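Local atomic coordinates of serpin (Taeniopygia guttata, PDB entry 5HGC), a protein that probably inhibits serine proteases as a member of the serpin family and binds a cortisol-type steroid. Residues T188-F193 against T200-M205; P274-S279 against G371-P376. One frame throughout, in Å; residues are numbered along the deposited sequence. Where two conformers were deposited one is given.

Contact 1. Residues T188-F193 against T200-M205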
loop_
_atom_site.group_PDB
_atom_site.type_symbol
_atom_site.label_atom_id
_atom_site.label_comp_id
_atom_site.label_asym_id
_atom_site.label_seq_id
_atom_site.Cartn_x
_atom_site.Cartn_y
_atom_site.Cartn_z
ATOM N N THR A 188 27.876 -3.012 -1.295
ATOM C CA THR A 188 27.097 -1.979 -0.608
ATOM C C THR A 188 28.082 -1.127 0.207
ATOM O O THR A 188 28.907 -1.705 0.916
ATOM C CB THR A 188 26.013 -2.615 0.286
ATOM O OG1 THR A 188 25.090 -3.323 -0.542
ATOM C CG2 THR A 188 25.240 -1.552 1.088
ATOM N N GLU A 189 28.007 0.202 0.075
ATOM C CA GLU A 189 28.886 1.147 0.766
ATOM C C GLU A 189 28.045 2.338 1.149
ATOM O O GLU A 189 27.104 2.685 0.415
ATOM C CB GLU A 189 29.997 1.712 -0.164
ATOM C CG GLU A 189 30.754 0.751 -1.090
ATOM C CD GLU A 189 31.647 -0.297 -0.379
ATOM O OE1 GLU A 189 32.040 -1.289 -1.061
ATOM O OE2 GLU A 189 31.968 -0.151 0.839
ATOM N N GLU A 190 28.345 2.960 2.286
ATOM C CA GLU A 190 27.581 4.137 2.683
ATOM C C GLU A 190 27.950 5.278 1.761
ATOM O O GLU A 190 29.131 5.516 1.514
ATOM C CB GLU A 190 27.690 4.498 4.190
ATOM C CG GLU A 190 29.027 5.017 4.724
ATOM C CD GLU A 190 28.871 5.932 5.940
ATOM O OE1 GLU A 190 29.746 6.798 6.148
ATOM O OE2 GLU A 190 27.871 5.801 6.684
ATOM N N ARG A 191 26.919 5.913 1.211
ATOM C CA ARG A 191 27.038 7.006 0.268
ATOM C C ARG A 191 26.035 8.068 0.652
ATOM O O ARG A 191 25.188 7.845 1.512
ATOM C CB ARG A 191 26.755 6.530 -1.161
ATOM C CG ARG A 191 27.912 5.788 -1.825
ATOM C CD ARG A 191 27.532 5.285 -3.210
ATOM N NE ARG A 191 27.494 6.348 -4.213
ATOM C CZ ARG A 191 28.477 6.615 -5.062
ATOM N NH1 ARG A 191 28.340 7.593 -5.950
ATOM N NH2 ARG A 191 29.585 5.892 -5.031
ATOM N N GLU A 192 26.132 9.206 -0.006
ATOM C CA GLU A 192 25.370 10.334 0.364
ATOM C C GLU A 192 24.041 10.351 -0.338
ATOM O O GLU A 192 23.965 10.036 -1.526
ATOM C CB GLU A 192 26.147 11.594 0.033
ATOM C CG GLU A 192 27.138 11.968 1.123
ATOM C CD GLU A 192 27.854 13.281 0.853
ATOM O OE1 GLU A 192 27.741 13.847 -0.277
ATOM O OE2 GLU A 192 28.545 13.729 1.792
ATOM N N PHE A 193 23.004 10.749 0.409
ATOM C CA PHE A 193 21.656 10.898 -0.099
ATOM C C PHE A 193 21.257 12.328 0.166
ATOM O O PHE A 193 21.374 12.816 1.303
ATOM C CB PHE A 193 20.683 9.898 0.600
ATOM C CG PHE A 193 19.322 9.862 -0.025
ATOM C CD1 PHE A 193 18.384 10.873 0.232
ATOM C CD2 PHE A 193 18.976 8.833 -0.909
ATOM C CE1 PHE A 193 17.143 10.892 -0.390
ATOM C CE2 PHE A 193 17.728 8.850 -1.541
ATOM C CZ PHE A 193 16.807 9.873 -1.270
ATOM N N THR A 200 21.444 16.340 4.117
ATOM C CA THR A 200 22.236 15.323 3.438
ATOM C C THR A 200 22.520 14.210 4.416
ATOM O O THR A 200 23.003 14.471 5.506
ATOM C CB THR A 200 23.585 15.912 2.929
ATOM O OG1 THR A 200 23.300 16.815 1.847
ATOM C CG2 THR A 200 24.619 14.785 2.482
ATOM N N VAL A 201 22.231 12.972 4.037
ATOM C CA VAL A 201 22.372 11.868 5.001
ATOM C C VAL A 201 23.227 10.747 4.418
ATOM O O VAL A 201 23.399 10.668 3.210
ATOM C CB VAL A 201 20.997 11.305 5.492
ATOM C CG1 VAL A 201 20.123 12.385 6.160
ATOM C CG2 VAL A 201 20.245 10.649 4.345
ATOM N N LYS A 202 23.769 9.897 5.272
ATOM C CA LYS A 202 24.437 8.746 4.758
ATOM C C LYS A 202 23.524 7.523 4.833
ATOM O O LYS A 202 22.809 7.342 5.805
ATOM C CB LYS A 202 25.862 8.603 5.314
ATOM C CG LYS A 202 26.835 9.445 4.451
ATOM C CD LYS A 202 28.253 9.558 4.995
ATOM C CE LYS A 202 28.389 10.784 5.895
ATOM N NZ LYS A 202 29.163 10.456 7.130
ATOM N N VAL A 203 23.516 6.734 3.763
ATOM C CA VAL A 203 22.589 5.636 3.571
ATOM C C VAL A 203 23.416 4.484 3.002
ATOM O O VAL A 203 24.335 4.732 2.232
ATOM C CB VAL A 203 21.451 6.073 2.598
ATOM C CG1 VAL A 203 21.951 6.159 1.164
ATOM C CG2 VAL A 203 20.283 5.112 2.653
ATOM N N PRO A 204 23.140 3.231 3.404
ATOM C CA PRO A 204 23.866 2.168 2.688
ATOM C C PRO A 204 23.305 2.006 1.254
ATOM O O PRO A 204 22.160 1.573 1.054
ATOM C CB PRO A 204 23.663 0.907 3.558
ATOM C CG PRO A 204 22.522 1.225 4.472
ATOM C CD PRO A 204 22.407 2.735 4.581
ATOM N N MET A 205 24.120 2.405 0.277
ATOM C CA MET A 205 23.746 2.406 -1.128
ATOM C C MET A 205 24.174 1.088 -1.774
ATOM O O MET A 205 25.354 0.753 -1.791
ATOM C CB MET A 205 24.390 3.602 -1.790
ATOM C CG MET A 205 23.939 3.842 -3.204
ATOM S SD MET A 205 22.262 4.472 -3.268
ATOM C CE MET A 205 22.325 6.183 -2.699
#

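Contact 2. Residues P274-S279 against G371-P376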
loop_
_atom_site.group_PDB
_atom_site.type_symbol
_atom_site.label_atom_id
_atom_site.label_comp_id
_atom_site.label_asym_id
_atom_site.label_seq_id
_atom_site.Cartn_x
_atom_site.Cartn_y
_atom_site.Cartn_z
ATOM N N PRO A 274 19.310 2.574 -2.564
ATOM C CA PRO A 274 19.586 2.428 -1.117
ATOM C C PRO A 274 19.015 1.121 -0.453
ATOM O O PRO A 274 17.935 0.673 -0.824
ATOM C CB PRO A 274 18.930 3.666 -0.519
ATOM C CG PRO A 274 17.887 4.072 -1.482
ATOM C CD PRO A 274 18.416 3.714 -2.838
ATOM N N LYS A 275 19.793 0.492 0.433
ATOM C CA LYS A 275 19.283 -0.440 1.419
ATOM C C LYS A 275 18.618 0.388 2.503
ATOM O O LYS A 275 19.275 1.178 3.153
ATOM C CB LYS A 275 20.411 -1.269 2.024
ATOM C CG LYS A 275 19.982 -2.136 3.207
ATOM C CD LYS A 275 21.122 -2.948 3.812
ATOM C CE LYS A 275 20.908 -3.172 5.307
ATOM N NZ LYS A 275 21.931 -4.113 5.823
ATOM N N PHE A 276 17.319 0.189 2.706
ATOM C CA PHE A 276 16.545 0.933 3.700
ATOM C C PHE A 276 15.232 0.195 4.157
ATOM O O PHE A 276 14.847 -0.866 3.618
ATOM C CB PHE A 276 16.226 2.310 3.129
ATOM C CG PHE A 276 15.088 2.302 2.145
ATOM C CD1 PHE A 276 15.269 1.805 0.862
ATOM C CD2 PHE A 276 13.808 2.768 2.512
ATOM C CE1 PHE A 276 14.224 1.768 -0.058
ATOM C CE2 PHE A 276 12.759 2.766 1.576
ATOM C CZ PHE A 276 12.965 2.262 0.295
ATOM N N SER A 277 14.545 0.784 5.141
ATOM C CA SER A 277 13.259 0.277 5.686
ATOM C C SER A 277 12.413 1.464 5.846
ATOM O O SER A 277 12.926 2.520 6.203
ATOM C CB SER A 277 13.462 -0.293 7.078
ATOM O OG SER A 277 14.332 -1.395 6.988
ATOM N N ILE A 278 11.115 1.305 5.639
ATOM C CA ILE A 278 10.197 2.422 5.809
ATOM C C ILE A 278 8.821 2.002 6.419
ATOM O O ILE A 278 8.325 0.938 6.080
ATOM C CB ILE A 278 10.094 3.233 4.478
ATOM C CG1 ILE A 278 9.476 4.624 4.755
ATOM C CG2 ILE A 278 9.411 2.413 3.386
ATOM C CD1 ILE A 278 9.308 5.503 3.529
ATOM N N SER A 279 8.253 2.831 7.323
ATOM C CA SER A 279 6.882 2.684 7.877
ATOM C C SER A 279 6.059 3.860 7.470
ATOM O O SER A 279 6.541 4.973 7.456
ATOM C CB SER A 279 6.862 2.751 9.408
ATOM O OG SER A 279 7.329 1.581 9.986
ATOM N N GLY A 371 5.294 4.471 -2.151
ATOM C CA GLY A 371 6.276 5.074 -1.277
ATOM C C GLY A 371 6.751 6.335 -1.953
ATOM O O GLY A 371 6.945 6.374 -3.169
ATOM N N LYS A 372 6.913 7.388 -1.173
ATOM C CA LYS A 372 7.615 8.555 -1.606
ATOM C C LYS A 372 8.680 8.612 -0.545
ATOM O O LYS A 372 8.363 8.793 0.628
ATOM C CB LYS A 372 6.686 9.789 -1.573
ATOM C CG LYS A 372 7.473 11.043 -1.791
ATOM C CD LYS A 372 6.637 12.260 -1.705
ATOM C CE LYS A 372 7.562 13.478 -1.636
ATOM N NZ LYS A 372 6.726 14.713 -1.701
ATOM N N ILE A 373 9.924 8.361 -0.936
ATOM C CA ILE A 373 11.044 8.305 -0.008
ATOM C C ILE A 373 11.808 9.606 -0.187
ATOM O O ILE A 373 12.488 9.774 -1.193
ATOM C CB ILE A 373 11.976 7.096 -0.279
ATOM C CG1 ILE A 373 11.248 5.737 -0.081
ATOM C CG2 ILE A 373 13.129 7.076 0.720
ATOM C CD1 ILE A 373 9.985 5.468 -0.861
ATOM N N VAL A 374 11.641 10.547 0.741
ATOM C CA VAL A 374 12.465 11.755 0.762
ATOM C C VAL A 374 13.688 11.544 1.673
ATOM O O VAL A 374 14.724 12.157 1.479
ATOM C CB VAL A 374 11.655 13.070 1.050
ATOM C CG1 VAL A 374 10.189 12.914 0.669
ATOM C CG2 VAL A 374 11.707 13.495 2.494
ATOM N N ASN A 375 13.592 10.655 2.649
ATOM C CA ASN A 375 14.722 10.426 3.529
ATOM C C ASN A 375 14.748 8.975 4.005
ATOM O O ASN A 375 14.045 8.612 4.917
ATOM C CB ASN A 375 14.684 11.441 4.667
ATOM C CG ASN A 375 15.863 11.344 5.624
ATOM O OD1 ASN A 375 16.619 10.342 5.718
ATOM N ND2 ASN A 375 15.993 12.392 6.397
ATOM N N PRO A 376 15.604 8.141 3.389
ATOM C CA PRO A 376 15.600 6.740 3.728
ATOM C C PRO A 376 16.251 6.419 5.095
ATOM O O PRO A 376 16.384 5.237 5.438
ATOM C CB PRO A 376 16.399 6.116 2.568
ATOM C CG PRO A 376 17.367 7.170 2.139
ATOM C CD PRO A 376 16.661 8.469 2.394
HETATM O O HOH W 1 16.596 2.592 6.771
#

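Contact 1. Residues T188-F193 against T200-M205
Strands 189-193 and 200-205 run antiparallel as the two arms of a beta hairpin, twisted so that their N-to-C directions differ by 132°. Three hydrogen-bonded pairs, Glu189 with Met205, Arg191 with Val203 and Phe193 with Val201, give six backbone bonds. The shortest runs 2.8 Å from Phe193 N to Val201 O. The longest, from Glu189 N to Met205 O, is 3.3 Å. The pairs between them are closer, Glu190 CA lying 4.2 Å from Pro204 CA. The face carrying Glu190, Glu192 and Lys202 is charged, with Pro204 among them. In the conformer given, Glu190 OE1 rests 3.3 Å from Lys202 CD, and its long salt bridge to NZ (3.8 Å) is tentative. On the other face the Arg191 chain crosses Met205 at a slant, CB to CB 3.8 Å; in the conformer given, NE forms a salt bridge to Glu350. Phe193 CB sits 3.8 Å from Val201 CG2, and its CG is anti to the backbone N (chi1 -171°), taking the ring on toward Pro376. This second face is mixed: Glu189 and Arg191 are exposed, whereas Phe193, Val203 and Met205 are buried, packing against Pro274 and Pro376.

Contact 2. Residues P274-S279 against G371-P376
Phe276 lays the CE2 corner of its ring against Ile373, with CE2 3.7 Å from CG1, and its CB against the ring of Pro376. This is interior packing of the serpin fold, between strand 265-283 and the C-terminal end of strand 366-373 with the turn that follows. The two strands are not paired: the axes of the short segments 276-279 and 371-373 stay 9.4 Å apart at 121°, and side chains make the contact across it. Phe276 CG stands between its own backbone N and carbonyl carbon (chi1 79°), and the ring thereby extends across to Ile373, the two side chains crossing obliquely. Pro376 meets the base of the same side chain at about a right angle, CB to CB 3.9 Å. Ile278, two residues on along its strand, also points inward; its CG1 is anti to the backbone N (chi1 -163°) and carries CD1 to 4.1 Å from Ile373 CG1. That one methylene is therefore met by both Phe276 and Ile278. Phe355, from strand 355-361, touches Ile373 as well. Ser277 faces the other way, its OG hydrogen-bonded to Asp324, and no direct hydrogen bond joins the two segments. A water does so instead: it accepts from Ser277 N at 3.2 Å and donates to Pro376 O at 3.0 Å.

Both segments of contact 1 precede those of contact 2 in the sequence, and the centres of the two contacts lie about 12 Å apart. Strands 200-209 and 265-283 are antiparallel neighbours in one sheet, so the second arm of the hairpin runs directly beside the strand that supplies 274-279. The seam is close: Pro204 O and Lys275 N are 2.7 Å apart, a probable hydrogen bond, and Met205 SD packs on Pro274. The chain's C-terminal segment completes the junction, with Val203 CG2 3.6 Å from Pro376 CG and the Phe193 ring near Val374 O. Strand 200-209 thus joins the partly buried hairpin to the buried packing of contact 2.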